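Local coordinates for protein peptide chain release factor subunit 1 (Aeropyrum pernix, PDB 3AGK) that probably directs the termination of translation at the three stop codons, acting as the codon-recognising subunit of a release factor whose partner binds GTP, at residues A[264-268]-A[279-284]. Numbering follows the deposited sequence.
Sequences KEAVM and YRDAVN
Met268 of helix 259-269 packs as a knob into a hole on helix 277-294 lined by Tyr279, Arg280, Val283 and Asn284. The two helices meet where the second and third eRF1 domains join. Their segment axes come within 10.4 Å and cross at -108°, so the contact is short and local.

The apolar contacts carry it. The Met268 chain bends at chi2 and chi3, both near -60°, and this curls its end toward the other helix. Met268 SD lies 3.6 Å from Val283 CB. The methyl goes further: Met268 CE presses on Val283 CG1 at 3.5 Å, a tight carbon pair. The same methyl also meets an amide oxygen, with Met268 CE 3.4 Å from Asn284 OD1.

Tyr279 reaches back across the gap to Val267, Met268 and Lys264. Val267 CG1 meets Tyr279 CD1 at 3.4 Å, the two side chains crossing at about a right angle. Met268 SD makes an oblique Met-aromatic contact, 5.1 Å from the centroid of the Tyr279 ring. At the ring edge, Lys264 CG lies 3.5 Å from Tyr279 OH, and the extended lysine chain runs on to Val283. Leu158 and Leu163, from the sheet of the second domain, also touch Tyr279. With an alanine here, Val267 CG1 and the Met268 sulfur would probably lose the ring they lean on, and the Lys264 chain its hydroxyl neighbour.

No hydrogen bond spans the two segments. The polar part is Arg280, whose CG lies along the Met268 thioether. Its NH2 is hydrogen-bonded to the carbonyls of Ala270 and Val273, in the link between the helices. Met268 O sits at the edge of the guanidinium, in its plane. Arg280 NE is buried without a hydrogen-bond partner, and Val267 O is 3.6 Å from Arg280 NE.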
ATOM      1  N   LYS A 264      -2.129   4.406  15.656  1.00 39.30           N
ATOM      2  CA  LYS A 264      -1.020   3.624  16.199  1.00 43.77           C
ATOM      3  C   LYS A 264      -1.454   2.949  17.485  1.00 44.43           C
ATOM      4  O   LYS A 264      -1.262   1.740  17.653  1.00 45.02           O
ATOM      5  CB  LYS A 264       0.209   4.503  16.458  1.00 46.34           C
ATOM      6  CG  LYS A 264       1.412   3.750  17.082  1.00 47.84           C
ATOM      7  CD  LYS A 264       2.605   4.687  17.205  1.00 51.83           C
ATOM      8  CE  LYS A 264       3.868   3.972  17.581  1.00 61.74           C
ATOM      9  NZ  LYS A 264       5.051   4.875  17.398  1.00 77.18           N
ATOM     10  N   GLU A 265      -2.049   3.725  18.391  1.00 42.74           N
ATOM     11  CA  GLU A 265      -2.489   3.189  19.674  1.00 43.79           C
ATOM     12  C   GLU A 265      -3.474   2.021  19.512  1.00 42.79           C
ATOM     13  O   GLU A 265      -3.366   1.007  20.202  1.00 46.37           O
ATOM     14  CB  GLU A 265      -3.089   4.270  20.578  1.00 57.46           C
ATOM     15  CG  GLU A 265      -3.631   3.678  21.888  1.00 81.55           C
ATOM     16  CD  GLU A 265      -3.954   4.709  22.968  1.00 93.44           C
ATOM     17  OE1 GLU A 265      -4.339   5.856  22.632  1.00 86.59           O
ATOM     18  OE2 GLU A 265      -3.832   4.347  24.165  1.00 99.18           O
ATOM     19  N   ALA A 266      -4.416   2.152  18.585  1.00 37.73           N
ATOM     20  CA  ALA A 266      -5.400   1.098  18.360  1.00 40.81           C
ATOM     21  C   ALA A 266      -4.744  -0.178  17.832  1.00 47.85           C
ATOM     22  O   ALA A 266      -5.094  -1.294  18.230  1.00 43.36           O
ATOM     23  CB  ALA A 266      -6.454   1.567  17.407  1.00 32.62           C
ATOM     24  N   VAL A 267      -3.804  -0.005  16.912  1.00 46.94           N
ATOM     25  CA  VAL A 267      -3.081  -1.135  16.357  1.00 44.01           C
ATOM     26  C   VAL A 267      -2.213  -1.830  17.422  1.00 44.27           C
ATOM     27  O   VAL A 267      -2.206  -3.055  17.532  1.00 43.66           O
ATOM     28  CB  VAL A 267      -2.257  -0.708  15.107  1.00 42.76           C
ATOM     29  CG1 VAL A 267      -1.375  -1.850  14.616  1.00 41.77           C
ATOM     30  CG2 VAL A 267      -3.211  -0.239  13.990  1.00 37.16           C
ATOM     31  N   MET A 268      -1.493  -1.052  18.219  1.00 37.86           N
ATOM     32  CA  MET A 268      -0.701  -1.655  19.275  1.00 47.88           C
ATOM     33  C   MET A 268      -1.580  -2.403  20.274  1.00 53.20           C
ATOM     34  O   MET A 268      -1.149  -3.385  20.852  1.00 55.35           O
ATOM     35  CB  MET A 268       0.170  -0.623  20.000  1.00 42.83           C
ATOM     36  CG  MET A 268       1.161   0.101  19.090  1.00 50.90           C
ATOM     37  SD  MET A 268       2.288  -1.013  18.194  1.00 55.73           S
ATOM     38  CE  MET A 268       3.196  -1.816  19.537  1.00 58.47           C
ATOM     39  N   TYR A 279       3.396  -4.882  12.223  1.00 44.66           N
ATOM     40  CA  TYR A 279       3.485  -3.492  12.658  1.00 38.89           C
ATOM     41  C   TYR A 279       3.904  -3.401  14.128  1.00 42.30           C
ATOM     42  O   TYR A 279       4.781  -2.610  14.480  1.00 38.52           O
ATOM     43  CB  TYR A 279       2.137  -2.766  12.435  1.00 44.40           C
ATOM     44  CG  TYR A 279       2.199  -1.304  12.815  1.00 43.75           C
ATOM     45  CD1 TYR A 279       1.868  -0.892  14.094  1.00 46.00           C
ATOM     46  CD2 TYR A 279       2.656  -0.357  11.920  1.00 39.86           C
ATOM     47  CE1 TYR A 279       1.944   0.433  14.462  1.00 51.30           C
ATOM     48  CE2 TYR A 279       2.747   0.977  12.280  1.00 51.71           C
ATOM     49  CZ  TYR A 279       2.388   1.366  13.562  1.00 51.84           C
ATOM     50  OH  TYR A 279       2.476   2.692  13.948  1.00 52.98           O
ATOM     51  N   ARG A 280       3.275  -4.196  14.988  1.00 36.86           N
ATOM     52  CA  ARG A 280       3.672  -4.217  16.389  1.00 46.15           C
ATOM     53  C   ARG A 280       5.157  -4.614  16.523  1.00 47.43           C
ATOM     54  O   ARG A 280       5.884  -4.066  17.351  1.00 45.91           O
ATOM     55  CB  ARG A 280       2.802  -5.174  17.205  1.00 47.57           C
ATOM     56  CG  ARG A 280       1.398  -4.663  17.582  1.00 51.07           C
ATOM     57  CD  ARG A 280       0.825  -5.520  18.730  1.00 52.89           C
ATOM     58  NE  ARG A 280      -0.454  -6.126  18.394  1.00 73.83           N
ATOM     59  CZ  ARG A 280      -0.607  -7.108  17.514  1.00 78.96           C
ATOM     60  NH1 ARG A 280       0.446  -7.579  16.872  1.00 84.53           N
ATOM     61  NH2 ARG A 280      -1.809  -7.607  17.264  1.00 77.87           N
ATOM     62  N   ASP A 281       5.610  -5.554  15.701  1.00 48.26           N
ATOM     63  CA  ASP A 281       7.016  -5.965  15.756  1.00 41.16           C
ATOM     64  C   ASP A 281       7.947  -4.802  15.455  1.00 43.09           C
ATOM     65  O   ASP A 281       8.934  -4.587  16.160  1.00 42.90           O
ATOM     66  CB  ASP A 281       7.279  -7.123  14.799  1.00 49.97           C
ATOM     67  CG  ASP A 281       6.652  -8.427  15.274  1.00 53.97           C
ATOM     68  OD1 ASP A 281       6.285  -8.538  16.476  1.00 46.72           O
ATOM     69  OD2 ASP A 281       6.521  -9.341  14.433  1.00 55.54           O
ATOM     70  N   ALA A 282       7.609  -4.027  14.425  1.00 41.70           N
ATOM     71  CA  ALA A 282       8.438  -2.897  14.038  1.00 40.81           C
ATOM     72  C   ALA A 282       8.460  -1.858  15.157  1.00 48.54           C
ATOM     73  O   ALA A 282       9.519  -1.371  15.534  1.00 49.97           O
ATOM     74  CB  ALA A 282       7.944  -2.285  12.728  1.00 35.61           C
ATOM     75  N   VAL A 283       7.286  -1.540  15.699  1.00 46.49           N
ATOM     76  CA  VAL A 283       7.184  -0.586  16.795  1.00 47.08           C
ATOM     77  C   VAL A 283       7.908  -1.088  18.049  1.00 45.05           C
ATOM     78  O   VAL A 283       8.695  -0.360  18.662  1.00 46.71           O
ATOM     79  CB  VAL A 283       5.701  -0.262  17.148  1.00 50.37           C
ATOM     80  CG1 VAL A 283       5.617   0.470  18.470  1.00 46.11           C
ATOM     81  CG2 VAL A 283       5.037   0.572  16.040  1.00 50.02           C
ATOM     82  N   ASN A 284       7.641  -2.327  18.449  1.00 37.62           N
ATOM     83  CA  ASN A 284       8.331  -2.866  19.619  1.00 42.98           C
ATOM     84  C   ASN A 284       9.851  -2.875  19.457  1.00 49.44           C
ATOM     85  O   ASN A 284      10.580  -2.608  20.412  1.00 53.63           O
ATOM     86  CB  ASN A 284       7.819  -4.253  19.964  1.00 48.60           C
ATOM     87  CG  ASN A 284       6.404  -4.224  20.458  1.00 53.51           C
ATOM     88  OD1 ASN A 284       5.938  -3.202  20.973  1.00 51.52           O
ATOM     89  ND2 ASN A 284       5.701  -5.332  20.295  1.00 52.27           N
TER